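Local coordinates for insecticidal crystal protein Cry7Cal (Bacillus thuringiensis, PDB 5ZI1) that is an insecticidal toxin active against locusts and probably binds receptors in its target insect, at residues F293-I299 / R431-V435; K475-N480 / Q508-R513. All blocks are in the same frame, centred on the assembly; numbering follows the deposited sequence.

In the fold
Both contacts belong to the beta-rich part of a three-domain delta endotoxin, and they come in series along the chain: interaction 1 closes before interaction 2 opens. Interaction 1 (293-299 with 431-435) sets strand 294-306 of a four-stranded antiparallel sheet against strand 430-437 of a separate three-stranded one, inside the middle domain. Interaction 2 (475-480 with 508-513) pairs the outermost strand 478-479 with strand 508-513 in the five-stranded sheet of the C-terminal domain of this toxin fragment. Their centres lie about 20 Å apart, yet they touch through Phe293 CB and Lys475 CD, and Phe293 shares a backbone hydrogen bond with Val474. One contact thus packs two sheets, the other builds one, next to the junction between domains.

Interaction 1: F293-I299 / R431-V435; sequences FQWLTKI and RLSYV
Leu296 meets strand 431-435 with its whole side chain. Its CB rests 3.6 Å from Ser433 O, and chi1 of -173° points CG away from the backbone N and leaves it near the same oxygen. CD1 stays beside that oxygen too, while CD2 reaches Ser433 C and then Leu432 CG at 3.9 Å. A branched aliphatic residue suits this buried seam between sheets, and Ile299 continues it: its CD1 is 3.8 Å from Val435 CG2 and also touches Leu432 CD2, crossing both side chains at about a right angle. Arg431 works at the other end. Its chain folds at the CG-CD bond, and Trp295 CZ3 sits over the centre of one guanidinium face, 3.5 Å from Arg431 CZ, with the two planes 55° apart. Phe293 offers its edge to Arg431 NH1. NE is salt-bridged to Asp353, which probably balances the charge, while NH1 is hydrogen-bonded to Thr453. Two waters bridge the backbones; one accepts from Leu296 N at 3.1 Å and donates to Leu432 O. The two segments cross at 78°, a face-to-face packing of two separate sheets in the middle domain, the three-sheet beta-prism of delta endotoxins.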
loop_
_atom_site.group_PDB
_atom_site.type_symbol
_atom_site.label_atom_id
_atom_site.label_comp_id
_atom_site.label_asym_id
_atom_site.label_seq_id
_atom_site.Cartn_x
_atom_site.Cartn_y
_atom_site.Cartn_z
ATOM N N PHE A 293 10.041 -0.065 -8.568
ATOM C CA PHE A 293 9.332 -1.259 -8.141
ATOM C C PHE A 293 10.038 -2.502 -8.703
ATOM O O PHE A 293 10.546 -2.484 -9.829
ATOM C CB PHE A 293 7.870 -1.176 -8.593
ATOM C CG PHE A 293 7.034 -2.323 -8.116
ATOM C CD1 PHE A 293 6.341 -2.236 -6.920
ATOM C CD2 PHE A 293 6.983 -3.523 -8.847
ATOM C CE1 PHE A 293 5.570 -3.324 -6.451
ATOM C CE2 PHE A 293 6.226 -4.614 -8.389
ATOM C CZ PHE A 293 5.510 -4.511 -7.202
ATOM N N GLN A 294 10.094 -3.584 -7.916
ATOM C CA GLN A 294 10.917 -4.743 -8.259
ATOM C C GLN A 294 10.128 -6.039 -8.160
ATOM O O GLN A 294 9.414 -6.276 -7.181
ATOM C CB GLN A 294 12.150 -4.859 -7.354
ATOM C CG GLN A 294 13.139 -3.732 -7.456
ATOM C CD GLN A 294 14.339 -3.933 -6.533
ATOM O OE1 GLN A 294 15.341 -4.508 -6.929
ATOM N NE2 GLN A 294 14.238 -3.453 -5.303
ATOM N N TRP A 295 10.285 -6.890 -9.168
ATOM C CA TRP A 295 9.589 -8.167 -9.251
ATOM C C TRP A 295 10.565 -9.270 -8.874
ATOM O O TRP A 295 11.677 -9.319 -9.409
ATOM C CB TRP A 295 9.033 -8.402 -10.654
ATOM C CG TRP A 295 8.174 -7.269 -11.091
ATOM C CD1 TRP A 295 8.586 -6.084 -11.635
ATOM C CD2 TRP A 295 6.752 -7.184 -10.968
ATOM N NE1 TRP A 295 7.503 -5.281 -11.882
ATOM C CE2 TRP A 295 6.366 -5.930 -11.477
ATOM C CE3 TRP A 295 5.770 -8.048 -10.477
ATOM C CZ2 TRP A 295 5.035 -5.520 -11.517
ATOM C CZ3 TRP A 295 4.458 -7.655 -10.527
ATOM C CH2 TRP A 295 4.096 -6.392 -11.040
ATOM N N LEU A 296 10.166 -10.125 -7.936
ATOM C CA LEU A 296 11.062 -11.176 -7.465
ATOM C C LEU A 296 11.146 -12.268 -8.519
ATOM O O LEU A 296 10.127 -12.848 -8.898
ATOM C CB LEU A 296 10.561 -11.736 -6.143
ATOM C CG LEU A 296 11.477 -12.726 -5.439
ATOM C CD1 LEU A 296 12.851 -12.129 -5.290
ATOM C CD2 LEU A 296 10.899 -13.094 -4.078
ATOM N N THR A 297 12.349 -12.552 -9.010
ATOM C CA THR A 297 12.477 -13.610 -10.005
ATOM C C THR A 297 13.230 -14.846 -9.518
ATOM O O THR A 297 13.123 -15.895 -10.158
ATOM C CB THR A 297 13.157 -13.071 -11.271
ATOM O OG1 THR A 297 14.518 -12.735 -10.973
ATOM C CG2 THR A 297 12.448 -11.795 -11.756
ATOM N N LYS A 298 13.967 -14.769 -8.409
ATOM C CA LYS A 298 14.727 -15.928 -7.936
ATOM C C LYS A 298 15.044 -15.771 -6.455
ATOM O O LYS A 298 15.215 -14.658 -5.967
ATOM C CB LYS A 298 16.029 -16.107 -8.730
ATOM C CG LYS A 298 15.989 -17.191 -9.802
ATOM C CD LYS A 298 17.004 -16.933 -10.919
ATOM C CE LYS A 298 18.436 -16.792 -10.399
ATOM N NZ LYS A 298 19.297 -16.035 -11.376
ATOM N N ILE A 299 15.130 -16.899 -5.748
ATOM C CA ILE A 299 15.665 -16.941 -4.390
ATOM C C ILE A 299 16.607 -18.128 -4.282
ATOM O O ILE A 299 16.235 -19.256 -4.623
ATOM C CB ILE A 299 14.579 -17.086 -3.310
ATOM C CG1 ILE A 299 13.472 -16.061 -3.451
ATOM C CG2 ILE A 299 15.213 -16.996 -1.927
ATOM C CD1 ILE A 299 12.295 -16.366 -2.563
ATOM N N ARG A 431 1.804 -10.463 -3.059
ATOM C CA ARG A 431 2.697 -11.418 -3.690
ATOM C C ARG A 431 4.072 -11.249 -3.068
ATOM O O ARG A 431 4.446 -10.147 -2.661
ATOM C CB ARG A 431 2.790 -11.210 -5.226
ATOM C CG ARG A 431 3.808 -10.148 -5.620
ATOM C CD ARG A 431 4.002 -9.995 -7.101
ATOM N NE ARG A 431 2.801 -9.524 -7.793
ATOM C CZ ARG A 431 2.352 -8.270 -7.751
ATOM N NH1 ARG A 431 2.978 -7.354 -7.013
ATOM N NH2 ARG A 431 1.262 -7.945 -8.423
ATOM N N LEU A 432 4.817 -12.348 -2.985
ATOM C CA LEU A 432 6.135 -12.287 -2.374
ATOM C C LEU A 432 7.049 -11.439 -3.233
ATOM O O LEU A 432 7.037 -11.535 -4.464
ATOM C CB LEU A 432 6.721 -13.685 -2.199
ATOM C CG LEU A 432 8.055 -13.871 -1.469
ATOM C CD1 LEU A 432 7.979 -13.552 0.019
ATOM C CD2 LEU A 432 8.495 -15.335 -1.637
ATOM N N SER A 433 7.841 -10.586 -2.586
ATOM C CA SER A 433 8.737 -9.719 -3.325
ATOM C C SER A 433 10.158 -9.707 -2.809
ATOM O O SER A 433 11.058 -9.322 -3.567
ATOM C CB SER A 433 8.194 -8.272 -3.355
ATOM O OG SER A 433 7.897 -7.773 -2.048
ATOM N N TYR A 434 10.415 -10.128 -1.578
ATOM C CA TYR A 434 11.757 -9.942 -1.054
ATOM C C TYR A 434 12.005 -10.965 0.043
ATOM O O TYR A 434 11.070 -11.546 0.597
ATOM C CB TYR A 434 11.959 -8.496 -0.524
ATOM C CG TYR A 434 13.422 -8.112 -0.495
ATOM C CD1 TYR A 434 14.056 -7.658 -1.646
ATOM C CD2 TYR A 434 14.186 -8.278 0.654
ATOM C CE1 TYR A 434 15.403 -7.357 -1.659
ATOM C CE2 TYR A 434 15.547 -7.970 0.656
ATOM C CZ TYR A 434 16.143 -7.506 -0.512
ATOM O OH TYR A 434 17.486 -7.190 -0.539
ATOM N N VAL A 435 13.284 -11.173 0.352
ATOM C CA VAL A 435 13.696 -11.913 1.544
ATOM C C VAL A 435 14.864 -11.162 2.160
ATOM O O VAL A 435 15.976 -11.198 1.619
ATOM C CB VAL A 435 14.119 -13.363 1.253
ATOM C CG1 VAL A 435 14.285 -14.106 2.583
ATOM C CG2 VAL A 435 13.129 -14.068 0.305
HETATM O O HOH W 1 11.135 -7.144 -5.472
HETATM O O HOH W 2 7.305 -10.238 -6.815
#

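Interaction 2: K475-N480 / Q508-R513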
loop_
_atom_site.group_PDB
_atom_site.type_symbol
_atom_site.label_atom_id
_atom_site.label_comp_id
_atom_site.label_asym_id
_atom_site.label_seq_id
_atom_site.Cartn_x
_atom_site.Cartn_y
_atom_site.Cartn_z
ATOM N N LYS A 475 7.234 2.806 -11.226
ATOM C CA LYS A 475 7.086 1.763 -12.243
ATOM C C LYS A 475 8.095 1.900 -13.384
ATOM O O LYS A 475 8.143 1.017 -14.249
ATOM C CB LYS A 475 5.667 1.747 -12.817
ATOM C CG LYS A 475 4.558 1.379 -11.814
ATOM C CD LYS A 475 4.745 -0.039 -11.257
ATOM C CE LYS A 475 4.592 -1.125 -12.335
ATOM N NZ LYS A 475 3.168 -1.351 -12.777
ATOM N N ALA A 476 8.899 2.964 -13.400
ATOM C CA ALA A 476 10.049 3.073 -14.290
ATOM C C ALA A 476 10.988 1.874 -14.119
ATOM O O ALA A 476 10.844 1.059 -13.201
ATOM C CB ALA A 476 10.825 4.357 -14.009
ATOM N N PHE A 477 11.982 1.784 -15.021
ATOM C CA PHE A 477 13.039 0.785 -14.906
ATOM C C PHE A 477 14.434 1.382 -14.852
ATOM O O PHE A 477 15.400 0.636 -14.640
ATOM C CB PHE A 477 12.970 -0.232 -16.059
ATOM C CG PHE A 477 13.421 0.312 -17.388
ATOM C CD1 PHE A 477 14.756 0.254 -17.763
ATOM C CD2 PHE A 477 12.503 0.869 -18.265
ATOM C CE1 PHE A 477 15.169 0.756 -18.976
ATOM C CE2 PHE A 477 12.909 1.371 -19.479
ATOM C CZ PHE A 477 14.244 1.317 -19.836
ATOM N N GLU A 478 14.572 2.693 -15.027
ATOM C CA GLU A 478 15.866 3.346 -14.917
ATOM C C GLU A 478 15.659 4.820 -14.579
ATOM O O GLU A 478 14.676 5.437 -14.999
ATOM C CB GLU A 478 16.667 3.198 -16.210
ATOM C CG GLU A 478 18.073 3.784 -16.163
ATOM C CD GLU A 478 18.874 3.448 -17.419
ATOM O OE1 GLU A 478 18.809 2.282 -17.874
ATOM O OE2 GLU A 478 19.558 4.351 -17.957
ATOM N N THR A 479 16.590 5.359 -13.794
ATOM C CA THR A 479 16.642 6.770 -13.453
ATOM C C THR A 479 18.049 7.276 -13.735
ATOM O O THR A 479 18.988 6.490 -13.902
ATOM C CB THR A 479 16.302 7.043 -11.976
ATOM O OG1 THR A 479 17.366 6.558 -11.150
ATOM C CG2 THR A 479 15.003 6.368 -11.564
ATOM N N ASN A 480 18.186 8.601 -13.778
ATOM C CA ASN A 480 19.486 9.202 -14.027
ATOM C C ASN A 480 20.457 8.851 -12.904
ATOM O O ASN A 480 20.057 8.565 -11.772
ATOM C CB ASN A 480 19.355 10.718 -14.156
ATOM C CG ASN A 480 20.391 11.308 -15.082
ATOM O OD1 ASN A 480 21.457 10.728 -15.273
ATOM N ND2 ASN A 480 20.083 12.463 -15.670
ATOM N N GLN A 508 17.329 14.197 -18.550
ATOM C CA GLN A 508 16.549 12.975 -18.422
ATOM C C GLN A 508 16.384 12.587 -16.959
ATOM O O GLN A 508 17.355 12.560 -16.197
ATOM C CB GLN A 508 17.213 11.841 -19.199
ATOM C CG GLN A 508 16.344 10.603 -19.269
ATOM C CD GLN A 508 16.762 9.637 -20.367
ATOM O OE1 GLN A 508 17.077 8.475 -20.101
ATOM N NE2 GLN A 508 16.751 10.111 -21.611
ATOM N N VAL A 509 15.148 12.281 -16.564
ATOM C CA VAL A 509 14.877 11.862 -15.191
ATOM C C VAL A 509 14.755 10.346 -15.102
ATOM O O VAL A 509 15.470 9.705 -14.320
ATOM C CB VAL A 509 13.613 12.534 -14.635
ATOM C CG1 VAL A 509 13.303 11.986 -13.250
ATOM C CG2 VAL A 509 13.771 14.063 -14.618
ATOM N N PHE A 510 13.850 9.750 -15.882
ATOM C CA PHE A 510 13.688 8.304 -15.797
ATOM C C PHE A 510 13.288 7.728 -17.147
ATOM O O PHE A 510 12.916 8.455 -18.074
ATOM C CB PHE A 510 12.680 7.912 -14.700
ATOM C CG PHE A 510 11.232 8.274 -14.989
ATOM C CD1 PHE A 510 10.509 7.632 -15.982
ATOM C CD2 PHE A 510 10.573 9.198 -14.198
ATOM C CE1 PHE A 510 9.182 7.939 -16.211
ATOM C CE2 PHE A 510 9.246 9.499 -14.421
ATOM C CZ PHE A 510 8.551 8.870 -15.429
ATOM N N ARG A 511 13.355 6.393 -17.238
ATOM C CA ARG A 511 12.809 5.661 -18.372
ATOM C C ARG A 511 11.752 4.680 -17.904
ATOM O O ARG A 511 11.884 4.064 -16.851
ATOM C CB ARG A 511 13.841 4.830 -19.103
ATOM C CG ARG A 511 15.248 5.255 -18.902
ATOM C CD ARG A 511 16.051 4.728 -20.021
ATOM N NE ARG A 511 17.458 5.090 -19.915
ATOM C CZ ARG A 511 18.179 5.498 -20.948
ATOM N NH1 ARG A 511 19.450 5.811 -20.774
ATOM N NH2 ARG A 511 17.606 5.599 -22.148
ATOM N N MET A 512 10.767 4.459 -18.761
ATOM C CA MET A 512 9.631 3.612 -18.450
ATOM C C MET A 512 9.170 2.973 -19.749
ATOM O O MET A 512 9.177 3.632 -20.794
ATOM C CB MET A 512 8.531 4.457 -17.807
ATOM C CG MET A 512 7.253 3.745 -17.476
ATOM S SD MET A 512 6.086 4.928 -16.735
ATOM C CE MET A 512 6.754 5.128 -15.084
ATOM N N ARG A 513 8.811 1.688 -19.694
ATOM C CA ARG A 513 8.252 0.992 -20.850
ATOM C C ARG A 513 6.752 0.848 -20.668
ATOM O O ARG A 513 6.289 0.474 -19.590
ATOM C CB ARG A 513 8.883 -0.388 -21.061
ATOM C CG ARG A 513 10.353 -0.346 -21.424
ATOM C CD ARG A 513 10.816 -1.583 -22.229
ATOM N NE ARG A 513 12.138 -1.319 -22.791
ATOM C CZ ARG A 513 13.281 -1.589 -22.170
ATOM N NH1 ARG A 513 13.264 -2.172 -20.977
ATOM N NH2 ARG A 513 14.442 -1.294 -22.745
HETATM O O HOH W 3 8.830 0.379 -17.095
#
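Glu478 and Arg511 are joined twice, through their backbones and by a salt bridge between side chains that lie alongside each other. Arg511 N donates to Glu478 O at 2.8 Å, and Glu478 OE2 takes Arg511 NH1 (3.2 Å) and, more weakly, NE; NH1 comes from above the carboxylate plane. Two residues, Phe477 and Glu478, stand opposite the single Arg511, a classic beta bulge at the edge of an antiparallel sheet, with Phe477 N giving its hydrogen to Arg511 O. Farther along, Asn480 binds with both main chain and side chain: its N reaches Val509 O at 3.0 Å and its ND2 reaches Gln508 O, which it meets in the carbonyl plane. An asparagine suits this place because its short amide can catch a second carbonyl just past the paired strand. From the bulge itself, chi1 of 73° sets the Phe477 ring where the Arg513 guanidinium can stack flat on it, planes 10° apart, in an off-centre cation-pi contact. Arg513 NH1 is also held by Lys326 O. On the other side of the sheet, the small Ala476 fits closely against the strand: its CB lies 3.8 Å from Phe510 CD1, and its N is 3.5 Å from Met512 CE.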